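Local coordinates for protein cytidine deaminase (Burkholderia pseudomallei, PDB 3DMO) that probably scavenges cytidine and 2'-deoxycytidine for UMP synthesis, hydrolysing them to uridine and 2'-deoxyuridine with the help of a zinc ion, at residues Pro77-Ile83 / Leu106-Glu112; Ala20-Ala25 / Phe46-Asn50. One frame throughout, in Å; residues are numbered along the deposited sequence.

Contact 1: residues Pro77-Ile83 / Leu106-Glu112; sequences PGEFAAI and LGKPTLE
Leu111 wedges its two methyls between Phe80 and Ile83, where the parallel strands 80-87 and 112-116 of a beta-alpha-beta unit, linked through helix 97-107, come together. Its CG lies anti to the backbone N (chi1 175°), and from there Leu111 CD1 rests 3.8 Å from Phe80 CB while Leu111 CD2 meets Ile83 CG2, also at 3.8 Å. The Phe80 ring turns an edge to the C-terminal end of the helix: Leu106 O lies in the ring plane, 3.5 Å from Phe80 CD1. Leu38 of strand 34-40 and Leu67 and Leu71 of helix 62-72 also pack on the Phe80 side chain. Ile83 also lies close to Glu63, the predicted proton donor of the active site.

Farther out, the helix end and the loop leading into the strand are tied by backbone polar groups. Leu106 O accepts the N-H of Gly78 at 2.9 Å, the donor tilted 29° from the carbonyl plane, and a water that donates to both Phe80 O and Gly107 O bridges the two segments. At the parallel bridge between Ala82 and Glu112, Ile83 N donates to Glu112 O at 3.0 Å. Ala81 and Ala82 form a classic beta bulge opposite Val39. The Glu112 side chain runs out extended, its OE1 hydrogen-bonded to His6 NE2 and passing 3.6 Å from Ala82 CB.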
ATOM      1  N   PRO A  77       6.325  19.407   2.190  1.00 19.11           N
ATOM      2  CA  PRO A  77       5.060  19.683   1.509  1.00 19.43           C
ATOM      3  C   PRO A  77       4.891  21.142   1.098  1.00 20.06           C
ATOM      4  O   PRO A  77       5.147  22.063   1.899  1.00 20.10           O
ATOM      5  CB  PRO A  77       4.016  19.301   2.552  1.00 19.11           C
ATOM      6  CG  PRO A  77       4.679  18.196   3.327  1.00 19.47           C
ATOM      7  CD  PRO A  77       6.137  18.585   3.401  1.00 19.46           C
ATOM      8  N   GLY A  78       4.476  21.344  -0.147  1.00 20.45           N
ATOM      9  CA  GLY A  78       4.247  22.683  -0.676  1.00 20.95           C
ATOM     10  C   GLY A  78       5.444  23.294  -1.381  1.00 21.22           C
ATOM     11  O   GLY A  78       5.345  24.404  -1.911  1.00 21.99           O
ATOM     12  N   GLU A  79       6.570  22.585  -1.398  1.00 20.69           N
ATOM     13  CA  GLU A  79       7.789  23.106  -2.036  1.00 20.58           C
ATOM     14  C   GLU A  79       7.982  22.666  -3.481  1.00 20.68           C
ATOM     15  O   GLU A  79       9.092  22.768  -4.014  1.00 21.00           O
ATOM     16  CB  GLU A  79       9.028  22.746  -1.220  1.00 20.42           C
ATOM     17  CG  GLU A  79       9.110  23.478   0.094  1.00 20.58           C
ATOM     18  CD  GLU A  79      10.500  23.471   0.664  1.00 21.38           C
ATOM     19  OE1 GLU A  79      10.948  22.415   1.162  1.00 20.60           O
ATOM     20  OE2 GLU A  79      11.141  24.534   0.628  1.00 22.32           O
ATOM     21  N   PHE A  80       6.908  22.189  -4.110  1.00 20.55           N
ATOM     22  CA  PHE A  80       6.970  21.704  -5.494  1.00 20.34           C
ATOM     23  C   PHE A  80       6.186  22.587  -6.458  1.00 20.50           C
ATOM     24  O   PHE A  80       5.060  22.998  -6.169  1.00 21.02           O
ATOM     25  CB  PHE A  80       6.537  20.237  -5.566  1.00 20.36           C
ATOM     26  CG  PHE A  80       7.204  19.387  -4.529  1.00 19.94           C
ATOM     27  CD1 PHE A  80       6.494  18.939  -3.421  1.00 19.23           C
ATOM     28  CD2 PHE A  80       8.564  19.108  -4.623  1.00 21.38           C
ATOM     29  CE1 PHE A  80       7.129  18.183  -2.434  1.00 20.52           C
ATOM     30  CE2 PHE A  80       9.209  18.352  -3.644  1.00 20.97           C
ATOM     31  CZ  PHE A  80       8.483  17.889  -2.547  1.00 20.30           C
ATOM     32  N   ALA A  81       6.815  22.898  -7.588  1.00 20.36           N
ATOM     33  CA  ALA A  81       6.201  23.735  -8.614  1.00 20.58           C
ATOM     34  C   ALA A  81       5.352  22.922  -9.594  1.00 20.12           C
ATOM     35  O   ALA A  81       4.238  23.320  -9.941  1.00 20.75           O
ATOM     36  CB  ALA A  81       7.277  24.494  -9.368  1.00 20.69           C
ATOM     37  N   ALA A  82       5.888  21.791 -10.044  1.00 19.55           N
ATOM     38  CA  ALA A  82       5.240  20.981 -11.078  1.00 18.86           C
ATOM     39  C   ALA A  82       5.765  19.557 -11.078  1.00 18.86           C
ATOM     40  O   ALA A  82       6.920  19.299 -10.688  1.00 18.88           O
ATOM     41  CB  ALA A  82       5.456  21.606 -12.468  1.00 18.81           C
ATOM     42  N   ILE A  83       4.918  18.641 -11.547  1.00 18.24           N
ATOM     43  CA  ILE A  83       5.314  17.262 -11.812  1.00 18.24           C
ATOM     44  C   ILE A  83       4.825  16.849 -13.204  1.00 17.98           C
ATOM     45  O   ILE A  83       3.694  17.153 -13.576  1.00 18.56           O
ATOM     46  CB  ILE A  83       4.800  16.292 -10.697  1.00 18.43           C
ATOM     47  CG1 ILE A  83       5.437  14.899 -10.831  1.00 18.61           C
ATOM     48  CG2 ILE A  83       3.275  16.256 -10.639  1.00 19.13           C
ATOM     49  CD1 ILE A  83       5.150  13.983  -9.634  1.00 18.80           C
ATOM     50  N   LEU A 106       1.542  16.126  -0.405  1.00 19.61           N
ATOM     51  CA  LEU A 106       2.894  16.643  -0.543  1.00 19.35           C
ATOM     52  C   LEU A 106       3.007  17.875  -1.453  1.00 19.70           C
ATOM     53  O   LEU A 106       3.825  18.756  -1.201  1.00 19.21           O
ATOM     54  CB  LEU A 106       3.840  15.530  -0.995  1.00 18.90           C
ATOM     55  CG  LEU A 106       3.968  14.327  -0.043  1.00 19.19           C
ATOM     56  CD1 LEU A 106       4.952  13.304  -0.612  1.00 19.69           C
ATOM     57  CD2 LEU A 106       4.406  14.780   1.348  1.00 16.96           C
ATOM     58  N   GLY A 107       2.167  17.954  -2.480  1.00 19.86           N
ATOM     59  CA  GLY A 107       2.234  19.060  -3.436  1.00 20.79           C
ATOM     60  C   GLY A 107       1.201  20.150  -3.208  1.00 21.18           C
ATOM     61  O   GLY A 107       1.349  21.254  -3.739  1.00 21.91           O
ATOM     62  N   LYS A 108       0.174  19.837  -2.413  1.00 21.44           N
ATOM     63  CA  LYS A 108      -1.008  20.690  -2.178  1.00 21.74           C
ATOM     64  C   LYS A 108      -1.928  20.712  -3.416  1.00 21.76           C
ATOM     65  O   LYS A 108      -1.482  20.411  -4.529  1.00 21.16           O
ATOM     66  CB  LYS A 108      -0.633  22.120  -1.733  1.00 22.35           C
ATOM     67  CG  LYS A 108       0.382  22.213  -0.595  1.00 23.51           C
ATOM     68  CD  LYS A 108      -0.139  21.566   0.671  1.00 28.02           C
ATOM     69  CE  LYS A 108       0.977  21.372   1.680  1.00 30.68           C
ATOM     70  NZ  LYS A 108       0.949  22.378   2.775  1.00 32.66           N
ATOM     71  N   PRO A 109      -3.222  21.042  -3.231  1.00 21.83           N
ATOM     72  CA  PRO A 109      -4.172  21.081  -4.359  1.00 22.01           C
ATOM     73  C   PRO A 109      -3.708  21.855  -5.598  1.00 21.90           C
ATOM     74  O   PRO A 109      -4.071  21.491  -6.717  1.00 21.91           O
ATOM     75  CB  PRO A 109      -5.406  21.747  -3.744  1.00 22.42           C
ATOM     76  CG  PRO A 109      -5.354  21.311  -2.328  1.00 22.03           C
ATOM     77  CD  PRO A 109      -3.897  21.347  -1.956  1.00 21.92           C
ATOM     78  N   THR A 110      -2.917  22.903  -5.396  1.00 22.12           N
ATOM     79  CA  THR A 110      -2.467  23.758  -6.499  1.00 22.53           C
ATOM     80  C   THR A 110      -1.258  23.240  -7.283  1.00 22.35           C
ATOM     81  O   THR A 110      -0.830  23.891  -8.235  1.00 22.79           O
ATOM     82  CB  THR A 110      -2.176  25.205  -6.011  1.00 22.86           C
ATOM     83  OG1 THR A 110      -1.278  25.154  -4.899  1.00 24.25           O
ATOM     84  CG2 THR A 110      -3.474  25.897  -5.584  1.00 23.80           C
ATOM     85  N   LEU A 111      -0.693  22.092  -6.899  1.00 22.02           N
ATOM     86  CA  LEU A 111       0.441  21.546  -7.656  1.00 21.58           C
ATOM     87  C   LEU A 111       0.057  21.347  -9.124  1.00 21.41           C
ATOM     88  O   LEU A 111      -0.963  20.736  -9.415  1.00 21.24           O
ATOM     89  CB  LEU A 111       0.928  20.215  -7.065  1.00 21.59           C
ATOM     90  CG  LEU A 111       2.031  19.493  -7.849  1.00 21.67           C
ATOM     91  CD1 LEU A 111       3.366  20.168  -7.665  1.00 22.42           C
ATOM     92  CD2 LEU A 111       2.116  18.014  -7.473  1.00 22.44           C
ATOM     93  N   GLU A 112       0.882  21.869 -10.031  1.00 21.58           N
ATOM     94  CA  GLU A 112       0.663  21.710 -11.468  1.00 22.17           C
ATOM     95  C   GLU A 112       1.088  20.309 -11.885  1.00 21.05           C
ATOM     96  O   GLU A 112       2.186  19.868 -11.554  1.00 20.67           O
ATOM     97  CB  GLU A 112       1.446  22.766 -12.255  1.00 22.40           C
ATOM     98  CG  GLU A 112       1.270  22.681 -13.765  1.00 24.33           C
ATOM     99  CD  GLU A 112       2.059  23.745 -14.515  1.00 25.71           C
ATOM    100  OE1 GLU A 112       3.302  23.761 -14.407  1.00 31.11           O
ATOM    101  OE2 GLU A 112       1.436  24.559 -15.231  1.00 31.22           O
TER
HETATM  102  O   HOH W   1       4.001  21.971  -3.855  1.00 24.00           O

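Contact 2: residues Ala20-Ala25 / Phe46-Asn50; sequences AAREKA and FHGCN
Ala21 CB sits over one face of the His47 imidazole in a CH-pi contact, 4.0 Å from the ring centroid and 28° off its normal. The same methyl approaches Gly48 O at 3.3 Å, so the small alanine brings the last turn of the helix close to the strand. Packing stays tight toward Asn50: Cys49 CB lies 3.6 Å from both Ala21 O and Ala25 CA, and Ala25 CB meets Asn50 OD1 at 3.2 Å. That oxygen also accepts the N-H of Val34, while Asn50 ND2 donates to Phe32 O; these two bonds fix the amide of a residue predicted to bind substrate.

Only the end at exposed Ala20 is loose, Ala20 CB lying obliquely to the imidazole, 4.1 Å from His47 NE2. Lys24, by contrast, makes a close contact: bent at chi3 (-83°), it crosses His47 at about a right angle and brings Lys24 NZ to the ring edge, in plane and 3.0 Å from His47 CD2. Its ammonium bonds to Ala72 O of the second subunit, so this side of the contact also belongs to a subunit interface. The contact thus seats the end of helix 11-22 and the following turn against strand 45-49, an outermost strand of the sheet within this chain, paired antiparallel with strand 34-40.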
ATOM      1  N   ALA A  20      13.177  10.529 -19.552  1.00 21.20           N
ATOM      2  CA  ALA A  20      14.483  10.026 -19.133  1.00 21.46           C
ATOM      3  C   ALA A  20      14.372   9.200 -17.848  1.00 21.47           C
ATOM      4  O   ALA A  20      15.034   8.167 -17.724  1.00 22.03           O
ATOM      5  CB  ALA A  20      15.495  11.173 -18.968  1.00 21.83           C
ATOM      6  N   ALA A  21      13.531   9.658 -16.914  1.00 20.75           N
ATOM      7  CA  ALA A  21      13.220   8.937 -15.669  1.00 20.34           C
ATOM      8  C   ALA A  21      12.622   7.560 -15.960  1.00 19.56           C
ATOM      9  O   ALA A  21      13.047   6.554 -15.389  1.00 20.25           O
ATOM     10  CB  ALA A  21      12.268   9.757 -14.810  1.00 19.88           C
ATOM     11  N   ARG A  22      11.654   7.536 -16.878  1.00 19.72           N
ATOM     12  CA  ARG A  22      10.942   6.325 -17.282  1.00 19.75           C
ATOM     13  C   ARG A  22      11.885   5.212 -17.716  1.00 20.62           C
ATOM     14  O   ARG A  22      11.625   4.046 -17.441  1.00 21.08           O
ATOM     15  CB  ARG A  22       9.933   6.647 -18.396  1.00 19.46           C
ATOM     16  CG  ARG A  22       9.177   5.442 -18.938  1.00 19.52           C
ATOM     17  CD  ARG A  22       8.078   5.854 -19.915  1.00 18.89           C
ATOM     18  NE  ARG A  22       7.522   4.690 -20.609  1.00 20.41           N
ATOM     19  CZ  ARG A  22       8.026   4.157 -21.723  1.00 21.56           C
ATOM     20  NH1 ARG A  22       9.096   4.686 -22.298  1.00 21.80           N
ATOM     21  NH2 ARG A  22       7.453   3.090 -22.269  1.00 22.66           N
ATOM     22  N   GLU A  23      12.987   5.577 -18.372  1.00 21.67           N
ATOM     23  CA  GLU A  23      13.952   4.588 -18.867  1.00 22.62           C
ATOM     24  C   GLU A  23      14.585   3.739 -17.758  1.00 22.41           C
ATOM     25  O   GLU A  23      15.062   2.634 -18.010  1.00 22.51           O
ATOM     26  CB  GLU A  23      15.048   5.272 -19.692  1.00 23.13           C
ATOM     27  CG  GLU A  23      14.562   5.831 -21.028  1.00 26.74           C
ATOM     28  CD  GLU A  23      14.011   4.747 -21.941  1.00 32.40           C
ATOM     29  OE1 GLU A  23      12.785   4.752 -22.207  1.00 34.33           O
ATOM     30  OE2 GLU A  23      14.799   3.877 -22.382  1.00 35.18           O
ATOM     31  N   LYS A  24      14.565   4.260 -16.534  1.00 22.25           N
ATOM     32  CA  LYS A  24      15.180   3.596 -15.390  1.00 22.22           C
ATOM     33  C   LYS A  24      14.209   2.738 -14.575  1.00 21.78           C
ATOM     34  O   LYS A  24      14.599   2.159 -13.568  1.00 21.58           O
ATOM     35  CB  LYS A  24      15.872   4.637 -14.503  1.00 22.10           C
ATOM     36  CG  LYS A  24      17.044   5.316 -15.234  1.00 22.28           C
ATOM     37  CD  LYS A  24      17.707   6.425 -14.434  1.00 23.67           C
ATOM     38  CE  LYS A  24      16.958   7.760 -14.564  1.00 25.78           C
ATOM     39  NZ  LYS A  24      17.449   8.773 -13.557  1.00 27.49           N
ATOM     40  N   ALA A  25      12.961   2.645 -15.030  1.00 21.60           N
ATOM     41  CA  ALA A  25      11.939   1.860 -14.331  1.00 21.37           C
ATOM     42  C   ALA A  25      12.368   0.413 -14.094  1.00 21.52           C
ATOM     43  O   ALA A  25      13.099  -0.178 -14.892  1.00 20.81           O
ATOM     44  CB  ALA A  25      10.632   1.897 -15.091  1.00 21.14           C
ATOM     45  N   PHE A  46      13.705  16.185  -9.736  1.00 20.00           N
ATOM     46  CA  PHE A  46      13.816  14.823  -9.231  1.00 19.63           C
ATOM     47  C   PHE A  46      13.118  13.847 -10.172  1.00 19.94           C
ATOM     48  O   PHE A  46      11.958  14.059 -10.533  1.00 20.34           O
ATOM     49  CB  PHE A  46      13.218  14.722  -7.821  1.00 19.26           C
ATOM     50  CG  PHE A  46      14.042  15.413  -6.775  1.00 17.97           C
ATOM     51  CD1 PHE A  46      15.013  14.708  -6.060  1.00 17.82           C
ATOM     52  CD2 PHE A  46      13.879  16.769  -6.528  1.00 16.76           C
ATOM     53  CE1 PHE A  46      15.795  15.346  -5.099  1.00 16.95           C
ATOM     54  CE2 PHE A  46      14.657  17.410  -5.571  1.00 16.81           C
ATOM     55  CZ  PHE A  46      15.614  16.688  -4.857  1.00 18.04           C
ATOM     56  N   HIS A  47      13.840  12.795 -10.562  1.00 19.87           N
ATOM     57  CA  HIS A  47      13.295  11.707 -11.372  1.00 20.18           C
ATOM     58  C   HIS A  47      12.572  10.702 -10.481  1.00 19.86           C
ATOM     59  O   HIS A  47      13.003  10.423  -9.361  1.00 20.16           O
ATOM     60  CB  HIS A  47      14.419  10.949 -12.079  1.00 20.67           C
ATOM     61  CG  HIS A  47      14.975  11.646 -13.276  1.00 21.52           C
ATOM     62  ND1 HIS A  47      14.531  12.880 -13.700  1.00 24.09           N
ATOM     63  CD2 HIS A  47      15.965  11.289 -14.128  1.00 21.79           C
ATOM     64  CE1 HIS A  47      15.216  13.248 -14.770  1.00 23.34           C
ATOM     65  NE2 HIS A  47      16.093  12.301 -15.048  1.00 23.62           N
ATOM     66  N   GLY A  48      11.496  10.135 -11.007  1.00 19.69           N
ATOM     67  CA  GLY A  48      10.847   8.999 -10.388  1.00 19.33           C
ATOM     68  C   GLY A  48      10.485   7.988 -11.456  1.00 19.37           C
ATOM     69  O   GLY A  48      10.234   8.346 -12.610  1.00 19.04           O
ATOM     70  N   CYS A  49      10.481   6.719 -11.078  1.00 19.10           N
ATOM     71  CA  CYS A  49      10.025   5.662 -11.961  1.00 19.09           C
ATOM     72  C   CYS A  49       9.292   4.636 -11.111  1.00 19.33           C
ATOM     73  O   CYS A  49       9.451   4.613  -9.877  1.00 18.53           O
ATOM     74  CB  CYS A  49      11.215   5.032 -12.697  1.00 18.99           C
ATOM     75  SG  CYS A  49      12.451   4.312 -11.598  1.00 22.02           S
ATOM     76  N   ASN A  50       8.476   3.802 -11.747  1.00 18.81           N
ATOM     77  CA  ASN A  50       7.847   2.718 -11.004  1.00 18.87           C
ATOM     78  C   ASN A  50       8.876   1.654 -10.617  1.00 19.11           C
ATOM     79  O   ASN A  50       9.873   1.450 -11.322  1.00 18.95           O
ATOM     80  CB  ASN A  50       6.605   2.140 -11.708  1.00 18.87           C
ATOM     81  CG  ASN A  50       6.870   1.683 -13.134  1.00 19.56           C
ATOM     82  OD1 ASN A  50       7.674   2.274 -13.855  1.00 19.17           O
ATOM     83  ND2 ASN A  50       6.149   0.645 -13.560  1.00 18.84           N
TER

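In the fold
From the N terminus, helix 11-22 comes first, and contact 2 closes the loop that runs through strand 34-40 and back along strand 45-49, joining the helix end to one border of the sheet. After Cys61, a zinc ligand, and helix 62-72, the chain reaches strand 80-87, and contact 1 closes a second loop by way of helix 97-107 to strand 112-116. The loops follow in series, neither nested nor crossed. Their centres lie 19 Å apart on opposite sides of the chain's centre, with strand 34-40 between strands 45-49 and 80-87 in the shared sheet. Both contacts also touch the second subunit.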